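Local coordinates for protein probable manganase-dependent inorganic pyrophosphatase (Clostridium perfringens, PDB 3L2B) that probably hydrolyses inorganic pyrophosphate to phosphate, with a regulatory region of CBS and DRTGG domains that binds the activator diadenosine tetraphosphate, at residues V5-E13 with V199-V208; I71-I82 with I181-Y189. All coordinates share one frame; numbering follows the deposited sequence.

Contact 1. Residues V5-E13 with V199-V208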
loop_
_atom_site.group_PDB
_atom_site.type_symbol
_atom_site.label_atom_id
_atom_site.label_comp_id
_atom_site.label_asym_id
_atom_site.label_seq_id
_atom_site.Cartn_x
_atom_site.Cartn_y
_atom_site.Cartn_z
ATOM N N VAL A 5 -16.574 -43.458 17.259
ATOM C CA VAL A 5 -15.260 -42.797 17.321
ATOM C C VAL A 5 -15.128 -41.957 16.068
ATOM O O VAL A 5 -15.288 -42.433 14.955
ATOM C CB VAL A 5 -14.087 -43.816 17.376
ATOM C CG1 VAL A 5 -12.743 -43.108 17.288
ATOM C CG2 VAL A 5 -14.181 -44.722 18.637
ATOM N N LYS A 6 -14.867 -40.685 16.250
ATOM C CA LYS A 6 -14.875 -39.794 15.121
ATOM C C LYS A 6 -13.616 -38.978 15.052
ATOM O O LYS A 6 -13.090 -38.510 16.050
ATOM C CB LYS A 6 -16.114 -38.885 15.153
ATOM C CG LYS A 6 -17.433 -39.665 15.260
ATOM C CD LYS A 6 -18.618 -38.975 14.575
ATOM C CE LYS A 6 -19.345 -38.056 15.530
ATOM N NZ LYS A 6 -19.790 -38.757 16.780
ATOM N N LEU A 7 -13.152 -38.863 13.823
ATOM C CA LEU A 7 -12.022 -38.047 13.462
ATOM C C LEU A 7 -12.252 -36.619 13.922
ATOM O O LEU A 7 -13.241 -35.989 13.559
ATOM C CB LEU A 7 -11.840 -38.090 11.947
ATOM C CG LEU A 7 -10.428 -38.224 11.406
ATOM C CD1 LEU A 7 -9.657 -39.330 12.097
ATOM C CD2 LEU A 7 -10.538 -38.469 9.912
ATOM N N LYS A 8 -11.328 -36.146 14.750
ATOM C CA LYS A 8 -11.248 -34.744 15.165
ATOM C C LYS A 8 -10.153 -33.964 14.389
ATOM O O LYS A 8 -9.238 -34.547 13.810
ATOM C CB LYS A 8 -10.987 -34.660 16.686
ATOM C CG LYS A 8 -12.142 -35.174 17.573
ATOM C CD LYS A 8 -11.757 -35.344 19.052
ATOM C CE LYS A 8 -11.241 -36.742 19.358
ATOM N NZ LYS A 8 -12.223 -37.855 19.013
ATOM N N VAL A 9 -10.248 -32.638 14.415
ATOM C CA VAL A 9 -9.230 -31.762 13.793
ATOM C C VAL A 9 -7.793 -32.143 14.224
ATOM O O VAL A 9 -6.863 -32.130 13.420
ATOM C CB VAL A 9 -9.490 -30.264 14.076
ATOM C CG1 VAL A 9 -8.237 -29.398 13.719
ATOM C CG2 VAL A 9 -10.720 -29.779 13.342
ATOM N N GLU A 10 -7.629 -32.529 15.479
ATOM C CA GLU A 10 -6.298 -32.889 16.023
ATOM C C GLU A 10 -5.676 -34.073 15.292
ATOM O O GLU A 10 -4.481 -34.235 15.305
ATOM C CB GLU A 10 -6.348 -33.183 17.538
ATOM C CG GLU A 10 -7.247 -34.353 17.924
ATOM C CD GLU A 10 -7.450 -34.524 19.414
ATOM O OE1 GLU A 10 -7.109 -33.609 20.185
ATOM O OE2 GLU A 10 -7.966 -35.599 19.804
ATOM N N ASP A 11 -6.507 -34.874 14.645
ATOM C CA ASP A 11 -6.050 -36.047 13.893
ATOM C C ASP A 11 -5.576 -35.685 12.490
ATOM O O ASP A 11 -4.974 -36.499 11.805
ATOM C CB ASP A 11 -7.173 -37.105 13.778
ATOM C CG ASP A 11 -7.749 -37.498 15.130
ATOM O OD1 ASP A 11 -6.955 -37.653 16.082
ATOM O OD2 ASP A 11 -8.986 -37.629 15.255
ATOM N N LEU A 12 -5.878 -34.469 12.068
ATOM C CA LEU A 12 -5.588 -34.043 10.697
ATOM C C LEU A 12 -4.199 -33.459 10.604
ATOM O O LEU A 12 -3.553 -33.146 11.603
ATOM C CB LEU A 12 -6.603 -33.010 10.198
ATOM C CG LEU A 12 -8.030 -33.524 10.039
ATOM C CD1 LEU A 12 -8.986 -32.384 9.816
ATOM C CD2 LEU A 12 -8.108 -34.496 8.890
ATOM N N GLU A 13 -3.755 -33.329 9.367
ATOM C CA GLU A 13 -2.489 -32.669 9.074
ATOM C C GLU A 13 -2.747 -31.190 9.203
ATOM O O GLU A 13 -3.705 -30.676 8.639
ATOM C CB GLU A 13 -2.030 -32.939 7.646
ATOM C CG GLU A 13 -1.996 -34.396 7.246
ATOM C CD GLU A 13 -0.790 -35.113 7.785
ATOM O OE1 GLU A 13 0.332 -34.709 7.404
ATOM O OE2 GLU A 13 -0.970 -36.072 8.576
ATOM N N VAL A 199 -11.334 -23.077 13.798
ATOM C CA VAL A 199 -11.775 -24.394 14.214
ATOM C C VAL A 199 -10.976 -24.842 15.435
ATOM O O VAL A 199 -9.864 -24.380 15.680
ATOM C CB VAL A 199 -11.667 -25.420 13.071
ATOM C CG1 VAL A 199 -12.394 -24.917 11.851
ATOM C CG2 VAL A 199 -10.236 -25.707 12.726
ATOM N N SER A 200 -11.580 -25.707 16.230
ATOM C CA SER A 200 -10.907 -26.267 17.413
ATOM C C SER A 200 -10.373 -27.668 17.150
ATOM O O SER A 200 -10.982 -28.453 16.451
ATOM C CB SER A 200 -11.847 -26.307 18.634
ATOM O OG SER A 200 -12.224 -25.000 19.041
ATOM N N THR A 201 -9.228 -27.963 17.748
ATOM C CA THR A 201 -8.628 -29.303 17.694
ATOM C C THR A 201 -9.646 -30.413 17.963
ATOM O O THR A 201 -9.594 -31.493 17.369
ATOM C CB THR A 201 -7.503 -29.465 18.739
ATOM O OG1 THR A 201 -7.956 -28.956 19.990
ATOM C CG2 THR A 201 -6.228 -28.736 18.334
ATOM N N ASP A 202 -10.569 -30.163 18.882
ATOM C CA ASP A 202 -11.511 -31.223 19.256
ATOM C C ASP A 202 -12.814 -31.161 18.463
ATOM O O ASP A 202 -13.698 -31.989 18.658
ATOM C CB ASP A 202 -11.728 -31.311 20.780
ATOM C CG ASP A 202 -12.201 -30.026 21.397
ATOM O OD1 ASP A 202 -12.286 -28.994 20.690
ATOM O OD2 ASP A 202 -12.483 -30.043 22.615
ATOM N N ASP A 203 -12.910 -30.217 17.533
ATOM C CA ASP A 203 -14.038 -30.202 16.593
ATOM C C ASP A 203 -13.991 -31.476 15.737
ATOM O O ASP A 203 -12.923 -31.960 15.379
ATOM C CB ASP A 203 -13.994 -28.987 15.642
ATOM C CG ASP A 203 -14.352 -27.666 16.319
ATOM O OD1 ASP A 203 -14.704 -27.663 17.514
ATOM O OD2 ASP A 203 -14.278 -26.616 15.633
ATOM N N LEU A 204 -15.156 -31.994 15.386
ATOM C CA LEU A 204 -15.231 -33.178 14.528
ATOM C C LEU A 204 -15.077 -32.780 13.063
ATOM O O LEU A 204 -15.580 -31.746 12.625
ATOM C CB LEU A 204 -16.525 -33.963 14.791
ATOM C CG LEU A 204 -16.670 -34.415 16.263
ATOM C CD1 LEU A 204 -18.031 -35.054 16.523
ATOM C CD2 LEU A 204 -15.542 -35.369 16.674
ATOM N N VAL A 205 -14.338 -33.593 12.320
ATOM C CA VAL A 205 -13.998 -33.249 10.952
ATOM C C VAL A 205 -15.271 -33.145 10.136
ATOM O O VAL A 205 -15.415 -32.266 9.296
ATOM C CB VAL A 205 -13.021 -34.252 10.319
ATOM C CG1 VAL A 205 -13.044 -34.141 8.795
ATOM C CG2 VAL A 205 -11.631 -34.007 10.866
ATOM N N GLU A 206 -16.192 -34.052 10.432
ATOM C CA GLU A 206 -17.538 -34.066 9.838
ATOM C C GLU A 206 -18.134 -32.660 9.841
ATOM O O GLU A 206 -18.597 -32.151 8.819
ATOM C CB GLU A 206 -18.454 -34.983 10.654
ATOM C CG GLU A 206 -19.507 -35.712 9.858
ATOM C CD GLU A 206 -20.473 -36.499 10.754
ATOM O OE1 GLU A 206 -20.288 -36.516 12.003
ATOM O OE2 GLU A 206 -21.418 -37.101 10.202
ATOM N N ASP A 207 -18.124 -32.054 11.015
ATOM C CA ASP A 207 -18.802 -30.763 11.239
ATOM C C ASP A 207 -18.008 -29.577 10.674
ATOM O O ASP A 207 -18.576 -28.541 10.314
ATOM C CB ASP A 207 -19.069 -30.540 12.735
ATOM C CG ASP A 207 -19.986 -31.607 13.336
ATOM O OD1 ASP A 207 -20.628 -32.357 12.568
ATOM O OD2 ASP A 207 -20.055 -31.704 14.584
ATOM N N VAL A 208 -16.692 -29.744 10.604
ATOM C CA VAL A 208 -15.801 -28.726 10.033
ATOM C C VAL A 208 -15.915 -28.725 8.502
ATOM O O VAL A 208 -15.665 -27.708 7.871
ATOM C CB VAL A 208 -14.314 -28.918 10.496
ATOM C CG1 VAL A 208 -13.353 -28.111 9.648
ATOM C CG2 VAL A 208 -14.157 -28.529 11.956
HETATM O O HOH W 1 -15.617 -36.226 12.156
#
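Leu7 and Val205 meet through the backbone, beside a single beta bridge that pairs Lys8 with Leu204. Val205 N gives a nearly straight bond (174°) to Leu7 O, at 2.9 Å, and Val9 N meets Asp203 O, in the turn 200-203, almost head-on. Glu10 N reaches Thr201 O in the carbonyl plane, on a lone pair. A water donates to Leu7 O and accepts from Glu206 N in the first turn of the helix. Within each segment a carboxylate holds the shape: Asp11 OD2 accepts from Lys8 N, and Asp203 OD2 takes Ser200 N from above its plane, bracing the type I turn 200-203. Among apolar groups, Val9 has CG2 anti to its carbonyl carbon, a position that brings it 3.9 Å from Val208 CG2 and 4.1 Å from Val199 CG2. Leu12 CD1 presses tightly on Val205 CG2 (3.3 Å). Leu204 forks between two lysine chains: CD2 lies 3.5 Å from Lys8 CG, while CD1 meets Lys6 CE. The contact thus joins the N-terminal segment of the first CBS domain to the second CBS domain, where Val9 also touches Val222 on strand 219-223 and Leu12 touches Ile233 on strand 229-234.

Contact 2. Residues I71-I82 with I181-Y189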
loop_
_atom_site.group_PDB
_atom_site.type_symbol
_atom_site.label_atom_id
_atom_site.label_comp_id
_atom_site.label_asym_id
_atom_site.label_seq_id
_atom_site.Cartn_x
_atom_site.Cartn_y
_atom_site.Cartn_z
ATOM N N ILE A 71 -4.449 7.876 11.310
ATOM C CA ILE A 71 -4.339 6.410 11.582
ATOM C C ILE A 71 -3.280 6.024 12.642
ATOM O O ILE A 71 -3.405 4.980 13.290
ATOM C CB ILE A 71 -4.123 5.509 10.300
ATOM C CG1 ILE A 71 -3.071 6.085 9.348
ATOM C CG2 ILE A 71 -5.433 5.297 9.569
ATOM C CD1 ILE A 71 -1.804 6.520 10.026
ATOM N N LEU A 72 -2.246 6.852 12.819
ATOM C CA LEU A 72 -1.215 6.544 13.835
ATOM C C LEU A 72 -1.863 6.611 15.227
ATOM O O LEU A 72 -1.575 5.794 16.100
ATOM C CB LEU A 72 0.038 7.436 13.720
ATOM C CG LEU A 72 0.903 7.261 12.457
ATOM C CD1 LEU A 72 2.165 8.140 12.503
ATOM C CD2 LEU A 72 1.321 5.810 12.211
ATOM N N ALA A 73 -2.804 7.544 15.380
ATOM C CA ALA A 73 -3.513 7.739 16.652
ATOM C C ALA A 73 -4.499 6.611 16.865
ATOM O O ALA A 73 -4.538 5.959 17.921
ATOM C CB ALA A 73 -4.253 9.094 16.670
ATOM N N LYS A 74 -5.294 6.381 15.832
ATOM C CA LYS A 74 -6.365 5.385 15.913
ATOM C C LYS A 74 -5.796 4.005 16.156
ATOM O O LYS A 74 -6.463 3.147 16.731
ATOM C CB LYS A 74 -7.220 5.380 14.638
ATOM C CG LYS A 74 -8.163 6.588 14.501
ATOM C CD LYS A 74 -9.290 6.304 13.481
ATOM C CE LYS A 74 -10.554 7.176 13.714
ATOM N NZ LYS A 74 -10.277 8.645 13.869
ATOM N N SER A 75 -4.563 3.787 15.702
ATOM C CA SER A 75 -3.943 2.460 15.773
ATOM C C SER A 75 -2.976 2.343 16.936
ATOM O O SER A 75 -2.349 1.309 17.138
ATOM C CB SER A 75 -3.174 2.163 14.481
ATOM O OG SER A 75 -2.035 3.017 14.351
ATOM N N ALA A 76 -2.796 3.433 17.663
ATOM C CA ALA A 76 -1.760 3.475 18.703
ATOM C C ALA A 76 -0.416 2.944 18.205
ATOM O O ALA A 76 0.270 2.232 18.933
ATOM C CB ALA A 76 -2.209 2.655 19.939
ATOM N N THR A 77 -0.044 3.270 16.969
ATOM C CA THR A 77 1.246 2.797 16.451
ATOM C C THR A 77 2.362 3.225 17.398
ATOM O O THR A 77 2.394 4.357 17.902
ATOM C CB THR A 77 1.541 3.286 15.003
ATOM O OG1 THR A 77 0.598 2.706 14.098
ATOM C CG2 THR A 77 2.961 2.872 14.551
ATOM N N SER A 78 3.248 2.288 17.666
ATOM C CA SER A 78 4.353 2.485 18.611
ATOM C C SER A 78 5.489 3.197 17.935
ATOM O O SER A 78 5.647 3.141 16.727
ATOM C CB SER A 78 4.869 1.145 19.122
ATOM O OG SER A 78 5.718 0.570 18.137
ATOM N N LEU A 79 6.295 3.854 18.739
ATOM C CA LEU A 79 7.509 4.511 18.255
ATOM C C LEU A 79 8.477 3.484 17.682
ATOM O O LEU A 79 9.123 3.720 16.670
ATOM C CB LEU A 79 8.206 5.277 19.369
ATOM C CG LEU A 79 9.426 6.047 18.867
ATOM C CD1 LEU A 79 9.059 7.036 17.688
ATOM C CD2 LEU A 79 10.085 6.761 20.028
ATOM N N ASP A 80 8.584 2.348 18.347
ATOM C CA ASP A 80 9.452 1.248 17.844
ATOM C C ASP A 80 9.138 0.846 16.389
ATOM O O ASP A 80 10.029 0.636 15.555
ATOM C CB ASP A 80 9.319 0.006 18.738
ATOM C CG ASP A 80 10.032 0.185 20.076
ATOM O OD1 ASP A 80 11.103 0.820 20.083
ATOM O OD2 ASP A 80 9.510 -0.274 21.110
ATOM N N ASN A 81 7.850 0.710 16.120
ATOM C CA ASN A 81 7.391 0.278 14.803
ATOM C C ASN A 81 7.781 1.279 13.727
ATOM O O ASN A 81 8.310 0.905 12.661
ATOM C CB ASN A 81 5.883 0.020 14.801
ATOM C CG ASN A 81 5.546 -1.339 15.356
ATOM O OD1 ASN A 81 6.342 -1.926 16.075
ATOM N ND2 ASN A 81 4.386 -1.858 15.008
ATOM N N ILE A 82 7.566 2.550 14.061
ATOM C CA ILE A 82 7.903 3.655 13.186
ATOM C C ILE A 82 9.412 3.687 12.988
ATOM O O ILE A 82 9.898 3.816 11.853
ATOM C CB ILE A 82 7.416 5.016 13.728
ATOM C CG1 ILE A 82 5.893 5.091 13.718
ATOM C CG2 ILE A 82 7.942 6.145 12.871
ATOM C CD1 ILE A 82 5.299 6.221 14.600
ATOM N N ILE A 181 5.507 5.081 5.835
ATOM C CA ILE A 181 5.147 5.203 7.235
ATOM C C ILE A 181 3.907 4.374 7.604
ATOM O O ILE A 181 3.796 3.910 8.770
ATOM C CB ILE A 181 4.978 6.674 7.673
ATOM C CG1 ILE A 181 5.127 6.756 9.191
ATOM C CG2 ILE A 181 3.646 7.199 7.162
ATOM C CD1 ILE A 181 5.019 8.150 9.774
ATOM N N VAL A 182 3.007 4.113 6.644
ATOM C CA VAL A 182 1.797 3.303 6.967
ATOM C C VAL A 182 2.122 1.813 7.180
ATOM O O VAL A 182 1.331 1.065 7.762
ATOM C CB VAL A 182 0.680 3.423 5.959
ATOM C CG1 VAL A 182 0.245 4.903 5.887
ATOM C CG2 VAL A 182 1.109 2.882 4.567
ATOM N N GLN A 183 3.318 1.425 6.774
ATOM C CA GLN A 183 3.774 0.058 6.950
ATOM C C GLN A 183 4.181 -0.195 8.407
ATOM O O GLN A 183 4.541 -1.285 8.791
ATOM C CB GLN A 183 4.965 -0.217 6.029
ATOM C CG GLN A 183 4.657 0.084 4.536
ATOM C CD GLN A 183 5.767 -0.392 3.638
ATOM O OE1 GLN A 183 6.679 -1.065 4.097
ATOM N NE2 GLN A 183 5.707 -0.034 2.353
ATOM N N SER A 184 4.115 0.840 9.212
ATOM C CA SER A 184 4.538 0.747 10.582
ATOM C C SER A 184 3.351 0.382 11.472
ATOM O O SER A 184 3.534 0.019 12.631
ATOM C CB SER A 184 5.180 2.079 11.012
ATOM O OG SER A 184 4.163 2.994 11.235
ATOM N N LEU A 185 2.141 0.438 10.908
ATOM C CA LEU A 185 0.913 0.092 11.639
ATOM C C LEU A 185 0.965 -1.299 12.302
ATOM O O LEU A 185 1.381 -2.285 11.683
ATOM C CB LEU A 185 -0.321 0.112 10.723
ATOM C CG LEU A 185 -0.741 1.467 10.146
ATOM C CD1 LEU A 185 -1.936 1.332 9.197
ATOM C CD2 LEU A 185 -1.052 2.410 11.233
ATOM N N PRO A 186 0.470 -1.407 13.542
ATOM C CA PRO A 186 0.426 -2.757 14.134
ATOM C C PRO A 186 -0.623 -3.639 13.512
ATOM O O PRO A 186 -1.694 -3.172 13.162
ATOM C CB PRO A 186 0.062 -2.491 15.608
ATOM C CG PRO A 186 -0.735 -1.199 15.588
ATOM C CD PRO A 186 -0.191 -0.401 14.378
ATOM N N VAL A 187 -0.312 -4.926 13.386
ATOM C CA VAL A 187 -1.199 -5.828 12.678
ATOM C C VAL A 187 -2.605 -5.812 13.280
ATOM O O VAL A 187 -3.589 -5.975 12.537
ATOM C CB VAL A 187 -0.637 -7.282 12.557
ATOM C CG1 VAL A 187 0.592 -7.318 11.601
ATOM C CG2 VAL A 187 -0.291 -7.827 13.894
ATOM N N ASP A 188 -2.728 -5.572 14.593
ATOM C CA ASP A 188 -4.053 -5.651 15.244
ATOM C C ASP A 188 -4.962 -4.504 14.869
ATOM O O ASP A 188 -6.168 -4.574 15.084
ATOM C CB ASP A 188 -3.982 -5.824 16.776
ATOM C CG ASP A 188 -3.565 -4.555 17.508
ATOM O OD1 ASP A 188 -3.770 -4.497 18.719
ATOM O OD2 ASP A 188 -2.982 -3.646 16.892
ATOM N N TYR A 189 -4.409 -3.458 14.262
ATOM C CA TYR A 189 -5.281 -2.416 13.713
ATOM C C TYR A 189 -5.902 -2.859 12.402
ATOM O O TYR A 189 -6.983 -2.426 12.042
ATOM C CB TYR A 189 -4.537 -1.124 13.465
ATOM C CG TYR A 189 -5.435 0.021 12.998
ATOM C CD1 TYR A 189 -6.397 0.558 13.837
ATOM C CD2 TYR A 189 -5.311 0.559 11.721
ATOM C CE1 TYR A 189 -7.202 1.641 13.427
ATOM C CE2 TYR A 189 -6.126 1.630 11.288
ATOM C CZ TYR A 189 -7.060 2.170 12.148
ATOM O OH TYR A 189 -7.857 3.227 11.738
#
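Ser75 and Tyr189 meet in a CH-pi contact, Ser75 CB lying over one ring face, 3.8 Å from the centroid and 24° off the normal. Tyr189 CG stands anti to its backbone N (chi1 -175°), which carries the ring out alongside helix 71-74, where Tyr189 OH comes 3.7 Å from Lys74 CB and the side chains of Tyr189 and Ile71 cross at about a right angle. Leu185 CD2 fits against Ser75 OG and Thr77 OG1, each 3.3 Å away, and Pro186 CD touches Thr77 OG1. Farther along, Asn81 ND2 donates to Ser184 O at 3.1 Å, nearly in its own amide plane, and it also bonds Glu23 O. Thr77 CG2 and Ile82 CG1 pack on Ser184 OG. Behind this shell, each hydroxyl donates within its own segment, which fixes its rotation: Thr77 OG1 to Ser75 OG (2.7 Å), Ser75 OG to Ile71 O, and Ser184 OG back to Ile181 O (2.7 Å). A Schellman motif at Ala76 ends helix 71-74, and Ser78 OG caps helix 79-85 by accepting Asn81 N. The whole is two short helices, 71-74 and 79-85, joined by a turn and packed on the chain that runs from the DRTGG domain toward the second CBS domain.

Contacts 1 and 2 both join parts of the chain that the inserted DRTGG domain separates in sequence. The centre of contact 2 lies about 4 Å from the centre of the chain, where the polypeptide enters and leaves that domain; that of contact 1 lies about 34 Å from the chain centre, at the far end of the CBS pair. The centres of the two contacts are 37 Å apart and their nearest atoms about 19 Å, with no touch between them. Helix 187-190, reached in contact 2, is followed in sequence by strand 199-200 of contact 1, and pocket residues Thr192, Asn195, Leu196 and Val197 fall between them. The side chain of Val199 is about 8 Å from the bound diadenosine tetraphosphate.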